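Local coordinates for rieske iron-sulfur protein soxF (Sulfolobus acidocaldarius, PDB 1JM1), which carries a [2Fe-2S] cluster and probably passes electrons in the respiratory chain of its archaeal host, at residues Y33-P38 with I87-D92; V151-D156 with G160-V165. All coordinates share one frame; numbering follows the deposited sequence.

Interaction 1: Y33-P38 with I87-D92; sequences YFFAYP and IFAFSD
F35 and A89 make the one apolar contact between these segments. The far end of the phenylalanine ring, atom CZ, stops 4.1 Å from the methyl CB of A89. That methyl lies near the plane of the ring, at its edge, so the ring meets it end-on rather than lying across it. The first torsion places CG of F35 between its backbone N and carbonyl carbon (chi1 64°), which brings the CZ end near A89.

No backbone bond links the two segments, and topology explains this. Strands 32-36 and 87-91 are the outer strands of a three-stranded antiparallel sheet, with strand 43-48 between them and paired to both. The nearest CA atoms, those of F34 and D92, are still 8.5 Å apart, and only 130 Å² is buried, so side chains have to bridge the gap past the middle strand. L46 of that strand touches both F35 and A89. The opposing sheet contributes Y13 and V15, which also pack on F35.

The second kind of contact sets an aromatic ring against a carboxylate. CE2 of F34 approaches OD2 of D92 at 3.6 Å, and the same CE2 lies 3.8 Å from CG of D92, which sits at the ring edge in its plane. The ring and carboxylate planes are 59° apart, so this is no stack. CG of D92 is turned anti to its own N (chi1 -167°), bringing the carboxylate to the phenylalanine. OD2 accepts a hydrogen bond from NE2 of Q100; the D92 side chain lies about 10 Å from the bound [2Fe-2S] cluster. With an alanine here, Q100 NE2 would probably be left without its acceptor and a gap would open beside CE2 of F34.

Interaction 2: V151-D156 with G160-V165; sequences VILDYD and GDIYAV
Y155 and I162 face each other as a non-hydrogen-bonded antiparallel pair, and the tyrosine then reaches along the turn end of the hairpin. From CB, a first torsion of 171° sends the ring away from its own N. CD1 meets I162 CG1 at 4.0 Å, the carbon lying at the ring edge near its plane, and comes slightly nearer to the carbonyl oxygens of G160 and D161. One atom on, CE1 comes 3.4 Å from the carbonyl O of G160, in an oblique approach. CZ then passes 3.8 Å from CA of G160, and the tip OH ends 3.6 Å from that same CA.

G160 itself has phi/psi of 84°/-1°, a conformation in which a CB would collide with the preceding carbonyl. Its N donates to D156 O at 2.8 Å, while D156 N donates to D161 O at 2.9 Å; this is the pattern of a G1 beta bulge, G160 and D161 lying opposite D156. Further along, D154 and Y163 form a hydrogen-bonded pair through both N and O, and V165 N reaches I152 O. Beyond the backbone, V151 CG1 packs on A164 CB at 3.7 Å.

L153, Y155, I162 and A164 point to one face of the sheet, D154 and Y163 to the other. There R12 makes a salt bridge with D154 and a cation-pi contact with Y163. On the first face, L153 and I162 touch I87 of strand 87-91, L153 also L46 of strand 43-48. Strand 161-167 is the middle of its three-stranded sheet, flanked by 151-155 and 13-17, and G160 bonds through its backbone to I18 at the start of helix 18-28.

From the N terminus, strand 13-17 and helix 18-28 lead into strand 32-36. Interaction 1 closes when the chain, after 48 intervening residues that include strand 43-48, returns as 87-92. It then runs through the cluster-binding residues between C94 and S129 before the hairpin of interaction 2, whose turn closes over only three residues. The contacts are therefore in series, neither nested nor crossed, with centres 11 Å apart. They meet where A89 O and V151 N, 2.9 Å apart, probably share a hydrogen bond, and where the ring of Y37 packs by A164. Interaction 1 spans one three-stranded antiparallel sheet, interaction 2 pairs two strands of another, and edge strands 87-91 and 151-155 join the sheets.

Interaction 1: Y33-P38 with I87-D92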
loop_
_atom_site.group_PDB
_atom_site.type_symbol
_atom_site.label_atom_id
_atom_site.label_comp_id
_atom_site.label_asym_id
_atom_site.label_seq_id
_atom_site.Cartn_x
_atom_site.Cartn_y
_atom_site.Cartn_z
ATOM N N TYR A 33 -3.520 -8.159 -1.740
ATOM C CA TYR A 33 -4.847 -8.018 -2.297
ATOM C C TYR A 33 -4.921 -6.677 -2.989
ATOM O O TYR A 33 -4.886 -5.617 -2.332
ATOM C CB TYR A 33 -5.895 -8.149 -1.211
ATOM C CG TYR A 33 -7.303 -8.284 -1.605
ATOM C CD1 TYR A 33 -7.911 -9.532 -1.717
ATOM C CD2 TYR A 33 -8.083 -7.155 -1.943
ATOM C CE1 TYR A 33 -9.229 -9.672 -2.102
ATOM C CE2 TYR A 33 -9.418 -7.323 -2.302
ATOM C CZ TYR A 33 -9.942 -8.590 -2.381
ATOM O OH TYR A 33 -11.307 -8.773 -2.680
ATOM N N PHE A 34 -5.025 -6.663 -4.316
ATOM C CA PHE A 34 -4.961 -5.437 -5.093
ATOM C C PHE A 34 -6.303 -4.753 -5.167
ATOM O O PHE A 34 -7.352 -5.419 -5.167
ATOM C CB PHE A 34 -4.441 -5.700 -6.512
ATOM C CG PHE A 34 -2.962 -6.070 -6.514
ATOM C CD1 PHE A 34 -2.598 -7.404 -6.460
ATOM C CD2 PHE A 34 -2.004 -5.087 -6.561
ATOM C CE1 PHE A 34 -1.240 -7.713 -6.468
ATOM C CE2 PHE A 34 -0.642 -5.403 -6.564
ATOM C CZ PHE A 34 -0.262 -6.715 -6.524
ATOM N N PHE A 35 -6.252 -3.430 -5.281
ATOM C CA PHE A 35 -7.435 -2.591 -5.443
ATOM C C PHE A 35 -6.971 -1.267 -6.065
ATOM O O PHE A 35 -5.756 -1.093 -6.295
ATOM C CB PHE A 35 -8.173 -2.379 -4.095
ATOM C CG PHE A 35 -7.415 -1.649 -3.045
ATOM C CD1 PHE A 35 -7.655 -0.312 -2.762
ATOM C CD2 PHE A 35 -6.445 -2.287 -2.275
ATOM C CE1 PHE A 35 -7.016 0.347 -1.738
ATOM C CE2 PHE A 35 -5.786 -1.623 -1.249
ATOM C CZ PHE A 35 -6.063 -0.315 -0.973
ATOM N N ALA A 36 -7.879 -0.379 -6.352
ATOM C CA ALA A 36 -7.553 0.970 -6.828
ATOM C C ALA A 36 -8.158 1.973 -5.880
ATOM O O ALA A 36 -9.283 1.773 -5.388
ATOM C CB ALA A 36 -8.093 1.229 -8.223
ATOM N N TYR A 37 -7.428 3.057 -5.601
ATOM C CA TYR A 37 -7.909 4.047 -4.648
ATOM C C TYR A 37 -7.003 5.273 -4.668
ATOM O O TYR A 37 -5.784 5.106 -4.723
ATOM C CB TYR A 37 -7.823 3.482 -3.204
ATOM C CG TYR A 37 -8.292 4.453 -2.141
ATOM C CD1 TYR A 37 -9.642 4.644 -1.875
ATOM C CD2 TYR A 37 -7.354 5.212 -1.424
ATOM C CE1 TYR A 37 -10.057 5.559 -0.927
ATOM C CE2 TYR A 37 -7.786 6.132 -0.485
ATOM C CZ TYR A 37 -9.155 6.297 -0.245
ATOM O OH TYR A 37 -9.512 7.228 0.697
ATOM N N PRO A 38 -7.560 6.482 -4.502
ATOM C CA PRO A 38 -8.985 6.816 -4.489
ATOM C C PRO A 38 -9.669 6.829 -5.817
ATOM O O PRO A 38 -10.899 6.927 -5.840
ATOM C CB PRO A 38 -9.005 8.201 -3.802
ATOM C CG PRO A 38 -7.668 8.808 -4.239
ATOM C CD PRO A 38 -6.715 7.668 -4.182
ATOM N N ILE A 87 -3.168 -5.872 9.017
ATOM C CA ILE A 87 -3.408 -5.525 7.616
ATOM C C ILE A 87 -3.082 -4.066 7.360
ATOM O O ILE A 87 -3.595 -3.165 8.062
ATOM C CB ILE A 87 -4.844 -5.855 7.207
ATOM C CG1 ILE A 87 -5.069 -7.370 7.304
ATOM C CG2 ILE A 87 -5.111 -5.333 5.803
ATOM C CD1 ILE A 87 -6.458 -7.797 7.206
ATOM N N PHE A 88 -2.256 -3.841 6.354
ATOM C CA PHE A 88 -1.763 -2.543 5.921
ATOM C C PHE A 88 -2.019 -2.411 4.422
ATOM O O PHE A 88 -2.386 -3.390 3.751
ATOM C CB PHE A 88 -0.249 -2.415 6.217
ATOM C CG PHE A 88 0.052 -2.529 7.688
ATOM C CD1 PHE A 88 0.226 -3.759 8.289
ATOM C CD2 PHE A 88 0.135 -1.392 8.461
ATOM C CE1 PHE A 88 0.505 -3.863 9.638
ATOM C CE2 PHE A 88 0.406 -1.461 9.815
ATOM C CZ PHE A 88 0.611 -2.711 10.376
ATOM N N ALA A 89 -1.773 -1.237 3.876
ATOM C CA ALA A 89 -1.919 -1.024 2.447
ATOM C C ALA A 89 -0.974 0.056 1.965
ATOM O O ALA A 89 -0.649 1.002 2.679
ATOM C CB ALA A 89 -3.360 -0.644 2.114
ATOM N N PHE A 90 -0.573 -0.079 0.692
ATOM C CA PHE A 90 0.390 0.817 0.061
ATOM C C PHE A 90 -0.063 1.111 -1.352
ATOM O O PHE A 90 -0.722 0.317 -2.027
ATOM C CB PHE A 90 1.776 0.174 0.024
ATOM C CG PHE A 90 2.378 -0.100 1.386
ATOM C CD1 PHE A 90 2.090 -1.265 2.063
ATOM C CD2 PHE A 90 3.215 0.854 1.978
ATOM C CE1 PHE A 90 2.590 -1.480 3.327
ATOM C CE2 PHE A 90 3.748 0.617 3.233
ATOM C CZ PHE A 90 3.438 -0.525 3.892
ATOM N N SER A 91 0.451 2.255 -1.881
ATOM C CA SER A 91 0.435 2.470 -3.322
ATOM C C SER A 91 1.254 1.379 -4.024
ATOM O O SER A 91 2.279 0.927 -3.539
ATOM C CB SER A 91 1.055 3.825 -3.625
ATOM O OG SER A 91 1.117 4.073 -5.027
ATOM N N ASP A 92 0.770 1.001 -5.226
ATOM C CA ASP A 92 1.483 0.070 -6.086
ATOM C C ASP A 92 2.283 0.769 -7.174
ATOM O O ASP A 92 2.707 0.081 -8.116
ATOM C CB ASP A 92 0.531 -0.947 -6.681
ATOM C CG ASP A 92 1.194 -2.117 -7.325
ATOM O OD1 ASP A 92 2.223 -2.589 -6.710
ATOM O OD2 ASP A 92 0.731 -2.633 -8.358
#

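Interaction 2: V151-D156 with G160-V165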
loop_
_atom_site.group_PDB
_atom_site.type_symbol
_atom_site.label_atom_id
_atom_site.label_comp_id
_atom_site.label_asym_id
_atom_site.label_seq_id
_atom_site.Cartn_x
_atom_site.Cartn_y
_atom_site.Cartn_z
ATOM N N VAL A 151 -1.646 3.698 2.171
ATOM C CA VAL A 151 -3.077 3.897 2.121
ATOM C C VAL A 151 -3.611 3.616 3.534
ATOM O O VAL A 151 -3.453 2.513 4.069
ATOM C CB VAL A 151 -3.732 2.983 1.084
ATOM C CG1 VAL A 151 -5.264 3.184 1.110
ATOM C CG2 VAL A 151 -3.168 3.255 -0.300
ATOM N N ILE A 152 -4.210 4.636 4.122
ATOM C CA ILE A 152 -4.759 4.539 5.485
ATOM C C ILE A 152 -6.057 3.739 5.405
ATOM O O ILE A 152 -6.906 4.009 4.553
ATOM C CB ILE A 152 -4.940 5.930 6.074
ATOM C CG1 ILE A 152 -3.617 6.705 6.000
ATOM C CG2 ILE A 152 -5.507 5.816 7.497
ATOM C CD1 ILE A 152 -3.918 8.188 6.156
ATOM N N LEU A 153 -6.180 2.738 6.288
ATOM C CA LEU A 153 -7.315 1.869 6.348
ATOM C C LEU A 153 -8.103 2.071 7.610
ATOM O O LEU A 153 -7.581 2.476 8.650
ATOM C CB LEU A 153 -6.844 0.403 6.282
ATOM C CG LEU A 153 -6.013 -0.002 5.075
ATOM C CD1 LEU A 153 -5.577 -1.463 5.222
ATOM C CD2 LEU A 153 -6.781 0.216 3.763
ATOM N N ASP A 154 -9.374 1.704 7.538
ATOM C CA ASP A 154 -10.299 1.680 8.675
ATOM C C ASP A 154 -11.074 0.359 8.586
ATOM O O ASP A 154 -11.748 0.092 7.572
ATOM C CB ASP A 154 -11.217 2.868 8.643
ATOM C CG ASP A 154 -12.147 2.985 9.827
ATOM O OD1 ASP A 154 -11.849 2.407 10.871
ATOM O OD2 ASP A 154 -13.115 3.768 9.750
ATOM N N TYR A 155 -11.112 -0.412 9.633
ATOM C CA TYR A 155 -11.860 -1.648 9.725
ATOM C C TYR A 155 -13.141 -1.375 10.532
ATOM O O TYR A 155 -13.085 -0.891 11.652
ATOM C CB TYR A 155 -10.973 -2.715 10.409
ATOM C CG TYR A 155 -11.673 -3.987 10.767
ATOM C CD1 TYR A 155 -12.003 -4.966 9.803
ATOM C CD2 TYR A 155 -11.977 -4.277 12.069
ATOM C CE1 TYR A 155 -12.612 -6.157 10.171
ATOM C CE2 TYR A 155 -12.602 -5.447 12.424
ATOM C CZ TYR A 155 -12.966 -6.358 11.488
ATOM O OH TYR A 155 -13.643 -7.537 11.776
ATOM N N ASP A 156 -14.255 -1.724 9.941
ATOM C CA ASP A 156 -15.563 -1.602 10.582
ATOM C C ASP A 156 -15.783 -2.894 11.393
ATOM O O ASP A 156 -16.040 -3.954 10.819
ATOM C CB ASP A 156 -16.660 -1.399 9.545
ATOM C CG ASP A 156 -18.013 -1.165 10.148
ATOM O OD1 ASP A 156 -18.259 -1.566 11.286
ATOM O OD2 ASP A 156 -18.879 -0.559 9.489
ATOM N N GLY A 160 -17.011 -6.273 9.542
ATOM C CA GLY A 160 -15.821 -6.924 9.012
ATOM C C GLY A 160 -15.258 -6.240 7.769
ATOM O O GLY A 160 -14.245 -6.718 7.240
ATOM N N ASP A 161 -15.856 -5.174 7.275
ATOM C CA ASP A 161 -15.379 -4.534 6.063
ATOM C C ASP A 161 -14.197 -3.649 6.351
ATOM O O ASP A 161 -14.113 -2.916 7.343
ATOM C CB ASP A 161 -16.518 -3.757 5.437
ATOM C CG ASP A 161 -17.568 -4.677 4.782
ATOM O OD1 ASP A 161 -17.246 -5.787 4.378
ATOM O OD2 ASP A 161 -18.721 -4.189 4.719
ATOM N N ILE A 162 -13.235 -3.716 5.425
ATOM C CA ILE A 162 -12.013 -2.892 5.422
ATOM C C ILE A 162 -12.157 -1.781 4.411
ATOM O O ILE A 162 -12.407 -2.064 3.223
ATOM C CB ILE A 162 -10.780 -3.763 5.062
ATOM C CG1 ILE A 162 -10.595 -4.909 6.049
ATOM C CG2 ILE A 162 -9.534 -2.910 4.953
ATOM C CD1 ILE A 162 -9.728 -6.050 5.524
ATOM N N TYR A 163 -12.015 -0.553 4.867
ATOM C CA TYR A 163 -12.153 0.630 4.034
ATOM C C TYR A 163 -10.791 1.325 3.863
ATOM O O TYR A 163 -10.008 1.414 4.820
ATOM C CB TYR A 163 -13.102 1.638 4.693
ATOM C CG TYR A 163 -14.541 1.161 4.709
ATOM C CD1 TYR A 163 -15.027 0.347 5.710
ATOM C CD2 TYR A 163 -15.400 1.462 3.663
ATOM C CE1 TYR A 163 -16.325 -0.076 5.679
ATOM C CE2 TYR A 163 -16.701 1.023 3.626
ATOM C CZ TYR A 163 -17.179 0.221 4.635
ATOM O OH TYR A 163 -18.466 -0.179 4.594
ATOM N N ALA A 164 -10.567 1.869 2.675
ATOM C CA ALA A 164 -9.504 2.825 2.439
ATOM C C ALA A 164 -10.079 4.224 2.659
ATOM O O ALA A 164 -11.151 4.530 2.160
ATOM C CB ALA A 164 -8.974 2.681 1.009
ATOM N N VAL A 165 -9.358 5.029 3.432
ATOM C CA VAL A 165 -9.867 6.349 3.872
ATOM C C VAL A 165 -8.911 7.494 3.654
ATOM O O VAL A 165 -9.294 8.647 3.887
ATOM C CB VAL A 165 -10.346 6.288 5.339
ATOM C CG1 VAL A 165 -11.487 5.293 5.471
ATOM C CG2 VAL A 165 -9.202 5.987 6.303
#